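NADPH-dependent aldehyde reductase YqhD (Escherichia coli, PDB 4QGS) reduces a broad range of short-chain aldehydes to the corresponding alcohols with NADPH, using one zinc ion per subunit. Local coordinates at residues T55-Q60 / P188-T193; I23-G28 / V251-M256; I45-G48 / V52-T55. One frame throughout, in Å; residues are numbered along the deposited sequence.

Contact 1: T55-Q60 / P188-T193; sequences TGVLDQ and PVYTYT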
# COMPACT_ATOMS: atom_id res chain seq x y z
N THR A 55 -9.52 3.45 20.29
CA THR A 55 -8.62 4.59 20.25
C THR A 55 -9.35 5.90 20.44
O THR A 55 -8.75 6.92 20.77
CB THR A 55 -7.87 4.67 18.91
OG1 THR A 55 -8.84 4.68 17.85
CG2 THR A 55 -6.96 3.46 18.75
N GLY A 56 -10.66 5.89 20.17
CA GLY A 56 -11.43 7.11 20.24
C GLY A 56 -11.60 7.77 18.88
O GLY A 56 -12.28 8.79 18.78
N VAL A 57 -11.00 7.20 17.84
CA VAL A 57 -11.10 7.79 16.50
C VAL A 57 -12.53 7.73 15.97
O VAL A 57 -13.03 8.71 15.39
CB VAL A 57 -10.16 7.09 15.49
CG1 VAL A 57 -10.53 7.47 14.05
CG2 VAL A 57 -8.72 7.48 15.77
N LEU A 58 -13.19 6.59 16.14
CA LEU A 58 -14.57 6.45 15.69
C LEU A 58 -15.47 7.45 16.41
O LEU A 58 -16.37 8.03 15.80
CB LEU A 58 -15.09 5.04 15.90
CG LEU A 58 -16.52 4.85 15.41
CD1 LEU A 58 -16.64 5.13 13.91
CD2 LEU A 58 -17.01 3.45 15.76
N ASP A 59 -15.24 7.64 17.70
CA ASP A 59 -16.00 8.63 18.46
C ASP A 59 -15.80 10.05 17.92
O ASP A 59 -16.73 10.86 17.92
CB ASP A 59 -15.63 8.58 19.95
CG ASP A 59 -16.19 7.36 20.66
OD1 ASP A 59 -17.20 6.79 20.20
OD2 ASP A 59 -15.62 6.98 21.70
N GLN A 60 -14.59 10.35 17.44
CA GLN A 60 -14.35 11.67 16.85
C GLN A 60 -15.10 11.83 15.54
O GLN A 60 -15.60 12.91 15.25
CB GLN A 60 -12.85 11.93 16.62
CG GLN A 60 -12.05 12.18 17.89
CD GLN A 60 -10.63 12.67 17.63
OE1 GLN A 60 -10.33 13.17 16.54
NE2 GLN A 60 -9.76 12.53 18.62
N PRO A 188 -1.96 12.92 11.32
CA PRO A 188 -0.82 12.18 11.87
C PRO A 188 -1.02 11.76 13.33
O PRO A 188 -0.49 10.74 13.77
CB PRO A 188 0.33 13.18 11.73
CG PRO A 188 -0.05 14.00 10.52
CD PRO A 188 -1.54 14.16 10.65
N VAL A 189 -1.80 12.54 14.08
CA VAL A 189 -2.03 12.19 15.49
C VAL A 189 -2.68 10.81 15.63
O VAL A 189 -2.40 10.07 16.58
CB VAL A 189 -2.90 13.25 16.20
CG1 VAL A 189 -3.31 12.76 17.62
CG2 VAL A 189 -2.16 14.57 16.25
N TYR A 190 -3.53 10.44 14.67
CA TYR A 190 -4.16 9.12 14.69
C TYR A 190 -3.14 7.99 14.51
O TYR A 190 -3.45 6.84 14.79
CB TYR A 190 -5.24 8.99 13.62
CG TYR A 190 -6.42 9.93 13.76
CD1 TYR A 190 -6.68 10.58 14.96
CD2 TYR A 190 -7.28 10.16 12.69
CE1 TYR A 190 -7.77 11.44 15.09
CE2 TYR A 190 -8.37 11.02 12.82
CZ TYR A 190 -8.61 11.65 14.01
OH TYR A 190 -9.68 12.51 14.15
N THR A 191 -1.93 8.31 14.05
CA THR A 191 -0.91 7.26 13.88
C THR A 191 -0.08 7.04 15.14
O THR A 191 0.70 6.10 15.21
CB THR A 191 0.06 7.55 12.69
OG1 THR A 191 0.97 8.60 13.03
CG2 THR A 191 -0.72 7.95 11.45
N TYR A 192 -0.23 7.90 16.15
CA TYR A 192 0.57 7.77 17.38
C TYR A 192 0.40 6.42 18.06
O TYR A 192 1.33 5.93 18.72
CB TYR A 192 0.19 8.85 18.39
CG TYR A 192 0.55 10.27 18.05
CD1 TYR A 192 1.18 10.61 16.84
CD2 TYR A 192 0.26 11.30 18.94
CE1 TYR A 192 1.49 11.93 16.54
CE2 TYR A 192 0.57 12.61 18.65
CZ TYR A 192 1.18 12.93 17.45
OH TYR A 192 1.48 14.25 17.20
N THR A 193 -0.78 5.83 17.94
CA THR A 193 -1.10 4.59 18.66
C THR A 193 -0.64 3.31 17.94
O THR A 193 -0.72 2.22 18.51
CB THR A 193 -2.62 4.49 18.93
OG1 THR A 193 -3.33 4.57 17.69
CG2 THR A 193 -3.07 5.61 19.85
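V57 and Y190 bring the two backbones to 7.3 Å between their CA atoms, and T55 and T193 lie 7.7 Å apart by the same measure, so the start of helix 57-64 faces the loop that leaves strand 183-186. G56, the N-cap residue, separates this helix from 51-55; at its backbone angles a CB would be jammed against the carbonyl O of T55. Y190 carries the contact. With CG anti to the carbonyl carbon (chi1 -63°), its phenol extends to the helix and meets it in two ways. V57 CG2 sits over one ring face, 4.0 Å from the centroid of the Y190 ring and 19° off the normal, a CH-pi contact displaced toward CD1, which it approaches to 3.8 Å. Q60 OE1 lies at the edge of the Y190 ring, near its plane, and accepts a 2.6 Å hydrogen bond from Y190 OH. The bond is short, although the donor stands 38° above the Q60 carbonyl plane and not on a lone pair. Q60 reaches it with an extended chain coming from the opposite direction. A phenylalanine in place of Y190 could still pack on V57, but it would probably leave Q60 OE1 without this donor and the amide free to turn. At the other end T55 CG2 touches T193 OG1 at 3.9 Å. The loop is tightened by P188 O, which accepts from both T191 N and T191 OG1, the latter at 2.7 Å. Y190 and T193 both bind NADP(+), and the side chain of V57 lies near that of T149, another cofactor residue. One apolar face contact and one polar edge bond together probably limit both the position and the rotation of the ring, which is consistent with a cofactor-site tyrosine kept in place in this cofactor-free form.

Contact 2: I23-G28 / V251-M256; sequences ILFGKG and VRANVM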
# COMPACT_ATOMS: atom_id res chain seq x y z
N ILE A 23 -7.39 15.79 -0.29
CA ILE A 23 -6.68 15.45 0.95
C ILE A 23 -6.90 16.50 2.02
O ILE A 23 -6.58 17.67 1.82
CB ILE A 23 -5.17 15.31 0.71
CG1 ILE A 23 -4.90 14.27 -0.39
CG2 ILE A 23 -4.45 14.96 1.99
CD1 ILE A 23 -5.34 12.89 -0.03
N LEU A 24 -7.43 16.07 3.16
CA LEU A 24 -7.54 16.95 4.32
C LEU A 24 -6.49 16.49 5.31
O LEU A 24 -6.67 15.47 5.97
CB LEU A 24 -8.95 16.89 4.91
CG LEU A 24 -10.12 17.18 3.96
CD1 LEU A 24 -11.47 17.01 4.66
CD2 LEU A 24 -10.00 18.57 3.36
N PHE A 25 -5.39 17.23 5.39
CA PHE A 25 -4.23 16.77 6.16
C PHE A 25 -3.96 17.59 7.42
O PHE A 25 -4.07 18.82 7.41
CB PHE A 25 -2.98 16.79 5.26
CG PHE A 25 -1.77 16.13 5.88
CD1 PHE A 25 -1.43 14.83 5.53
CD2 PHE A 25 -0.96 16.81 6.79
CE1 PHE A 25 -0.32 14.21 6.09
CE2 PHE A 25 0.15 16.18 7.36
CZ PHE A 25 0.47 14.89 7.01
N GLY A 26 -3.57 16.91 8.49
CA GLY A 26 -3.00 17.59 9.64
C GLY A 26 -3.69 17.34 10.96
O GLY A 26 -4.74 16.70 11.01
N LYS A 27 -3.08 17.85 12.03
CA LYS A 27 -3.63 17.75 13.37
C LYS A 27 -5.03 18.34 13.43
O LYS A 27 -5.23 19.53 13.15
CB LYS A 27 -2.72 18.47 14.37
CG LYS A 27 -3.24 18.41 15.80
CD LYS A 27 -2.42 19.29 16.74
CE LYS A 27 -0.92 19.11 16.51
NZ LYS A 27 -0.12 19.41 17.73
N GLY A 28 -6.00 17.50 13.78
CA GLY A 28 -7.37 17.94 13.89
C GLY A 28 -8.05 18.15 12.55
O GLY A 28 -9.09 18.81 12.49
N VAL A 251 7.54 14.70 13.01
CA VAL A 251 8.07 13.42 12.54
C VAL A 251 6.98 12.55 11.95
O VAL A 251 7.10 12.06 10.82
CB VAL A 251 8.79 12.65 13.67
CG1 VAL A 251 9.00 11.18 13.29
CG2 VAL A 251 10.11 13.31 13.98
N ARG A 252 5.89 12.37 12.71
CA ARG A 252 4.80 11.49 12.27
C ARG A 252 4.09 12.07 11.04
O ARG A 252 3.64 11.33 10.16
CB ARG A 252 3.79 11.27 13.40
CG ARG A 252 4.38 10.60 14.65
CD ARG A 252 5.23 9.37 14.32
NE ARG A 252 4.48 8.29 13.68
CZ ARG A 252 3.88 7.30 14.33
NH1 ARG A 252 3.92 7.26 15.67
NH2 ARG A 252 3.24 6.35 13.66
N ALA A 253 4.03 13.39 10.97
CA ALA A 253 3.46 14.07 9.81
C ALA A 253 4.30 13.84 8.55
O ALA A 253 3.77 13.50 7.48
CB ALA A 253 3.31 15.58 10.08
N ASN A 254 5.61 14.02 8.67
CA ASN A 254 6.48 13.80 7.52
C ASN A 254 6.41 12.36 7.05
O ASN A 254 6.41 12.09 5.85
CB ASN A 254 7.93 14.16 7.84
CG ASN A 254 8.20 15.64 7.70
OD1 ASN A 254 7.81 16.25 6.71
ND2 ASN A 254 8.87 16.22 8.69
N VAL A 255 6.34 11.41 7.98
CA VAL A 255 6.30 10.01 7.56
C VAL A 255 4.97 9.69 6.88
O VAL A 255 4.93 9.04 5.83
CB VAL A 255 6.57 9.06 8.75
CG1 VAL A 255 6.33 7.62 8.33
CG2 VAL A 255 7.98 9.27 9.23
N MET A 256 3.88 10.20 7.43
CA MET A 256 2.56 9.94 6.87
C MET A 256 2.42 10.53 5.47
O MET A 256 1.85 9.90 4.57
CB MET A 256 1.46 10.51 7.78
CG MET A 256 0.06 10.06 7.40
SD MET A 256 -1.17 10.77 8.53
CE MET A 256 -2.49 9.58 8.35
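M256 N bonds to R252 O at 3.0 Å, an i to i-4 bond of helix 249-262, whose M256 side chain meets F25. The resulting Met-aromatic contact joins the edge strand 22-25 of the parallel six-stranded sheet to a helix of the C-terminal family region, so it spans the two parts of the iron-containing alcohol dehydrogenase fold. M256 SD stands 5.2 Å from the centroid of the F25 ring and 48° off its normal, an oblique approach; the nearest ring atom, F25 CE1, is 4.3 Å from M256 SD. F25 has CG anti to its backbone N (chi1 -171°), which carries the ring off the strand and toward the helix. There CE2 of F25 packs on A253 CB at 4.2 Å. No hydrogen bond crosses between the segments, so the join rests on dispersion and weak polar attraction. Other groups complete it: W257 on the same helix meets the F25 ring with planes at about 60°, P188 and L186 pack on F25 too, and K27 forms a cation-pi contact with Y249. G26, just past the strand, has backbone angles at which a CB would collide with the carbonyl O of F25. The tightest approach across the contact is polar at one end: F25 CZ comes to 3.6 Å from A253 O, which lies at the ring edge, near its plane.

Contact 3: I45-G48 / V52-T55; sequences ITYG and VKKT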
# COMPACT_ATOMS: atom_id res chain seq x y z
N ILE A 45 -20.89 4.53 7.96
CA ILE A 45 -19.51 4.46 8.43
C ILE A 45 -19.06 3.00 8.49
O ILE A 45 -19.68 2.19 9.16
CB ILE A 45 -19.37 5.07 9.83
CG1 ILE A 45 -19.76 6.54 9.81
CG2 ILE A 45 -17.95 4.86 10.38
CD1 ILE A 45 -19.57 7.21 11.17
N THR A 46 -18.00 2.67 7.76
CA THR A 46 -17.48 1.31 7.75
C THR A 46 -16.17 1.23 8.51
O THR A 46 -15.37 2.17 8.49
CB THR A 46 -17.28 0.81 6.32
OG1 THR A 46 -16.34 1.67 5.66
CG2 THR A 46 -18.59 0.82 5.55
N TYR A 47 -15.93 0.12 9.19
CA TYR A 47 -14.64 -0.06 9.85
C TYR A 47 -14.28 -1.54 10.00
O TYR A 47 -15.04 -2.42 9.60
CB TYR A 47 -14.61 0.63 11.21
CG TYR A 47 -15.72 0.22 12.16
CD1 TYR A 47 -15.56 -0.85 13.02
CD2 TYR A 47 -16.92 0.92 12.20
CE1 TYR A 47 -16.57 -1.22 13.90
CE2 TYR A 47 -17.93 0.56 13.07
CZ TYR A 47 -17.75 -0.51 13.91
OH TYR A 47 -18.76 -0.86 14.78
N GLY A 48 -13.11 -1.78 10.59
CA GLY A 48 -12.53 -3.11 10.61
C GLY A 48 -12.81 -3.87 11.89
O GLY A 48 -13.96 -4.12 12.23
N VAL A 52 -10.56 1.12 16.17
CA VAL A 52 -10.91 2.54 16.05
C VAL A 52 -11.92 2.95 17.11
O VAL A 52 -12.03 4.12 17.46
CB VAL A 52 -11.46 2.90 14.64
CG1 VAL A 52 -10.42 2.62 13.57
CG2 VAL A 52 -12.76 2.14 14.35
N LYS A 53 -12.65 1.97 17.64
CA LYS A 53 -13.51 2.23 18.78
C LYS A 53 -12.66 2.49 20.01
O LYS A 53 -12.88 3.47 20.74
CB LYS A 53 -14.46 1.07 19.03
CG LYS A 53 -15.55 0.97 17.99
CD LYS A 53 -16.69 0.09 18.47
CE LYS A 53 -17.91 0.26 17.57
NZ LYS A 53 -19.03 -0.63 17.97
N LYS A 54 -11.67 1.63 20.22
CA LYS A 54 -10.81 1.70 21.41
C LYS A 54 -9.95 2.96 21.46
O LYS A 54 -9.68 3.50 22.53
CB LYS A 54 -9.92 0.46 21.48
CG LYS A 54 -9.05 0.39 22.73
CD LYS A 54 -8.10 -0.80 22.70
CE LYS A 54 -8.36 -1.74 23.87
NZ LYS A 54 -7.14 -2.50 24.26
N THR A 55 -9.52 3.45 20.29
CA THR A 55 -8.62 4.59 20.25
C THR A 55 -9.35 5.90 20.44
O THR A 55 -8.75 6.92 20.77
CB THR A 55 -7.87 4.67 18.91
OG1 THR A 55 -8.84 4.68 17.85
CG2 THR A 55 -6.96 3.46 18.75
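The Y47 ring is met obliquely by both of its partners across the contact, V52 CG2 beside its root and K53 CE beside its hydroxyl end. V52 CG2 lies 3.9 Å from Y47 CB and 4.2 Å from Y47 CG, which makes the base of the ring the apolar half of the contact. At the far end K53, its chain extended beyond CG, crosses the hydroxyl end of the ring at a slant and brings CE to 3.1 Å from Y47 OH; K53 NZ is 3.2 Å from the same oxygen. The ring reaches both residues because Y47 CG sits between its backbone N and carbonyl carbon (chi1 55°), folding the phenol toward helix 51-55. The CA atoms of Y47 and V52, five residues apart in sequence, are 7.7 Å apart. This is a strand-loop-helix turn of the cofactor-binding domain: strand 42-46 gives way to a glycine-rich loop whose G49 and S51 bind NADP(+). Around it, L58 and E72 also touch Y47, and the side chain of V52 lies near those of T149 and S51. Chemically the contact is graded, from buried methyl packing near the backbone to the exposed lysine. A lysine ammonium this close would probably draw electron density from the phenol oxygen and could lower its pKa somewhat.

Contacts 1 and 3 share T55 and follow each other on helices 51-55 and 57-64; the probable backbone bond from L58 N to V52 O couples them. Contact 2 touches contact 1, where P188 CG meets both F25 and A253, but stays about 12 Å from contact 3 at nearest atoms. Contacts 2 and 3 both reach the parallel sheet, the one at an outermost strand, the other at an inner one. Contact 3 is largely buried, with an exposed lysine at one end, whereas contacts 1 and 2 are partly buried. Their chemistry differs accordingly: a directed phenol-amide bond in 1, sulfur and aromatic packing across the family regions in 2, and a valine methyl at the base and a lysine beside the hydroxyl of one tyrosine in 3.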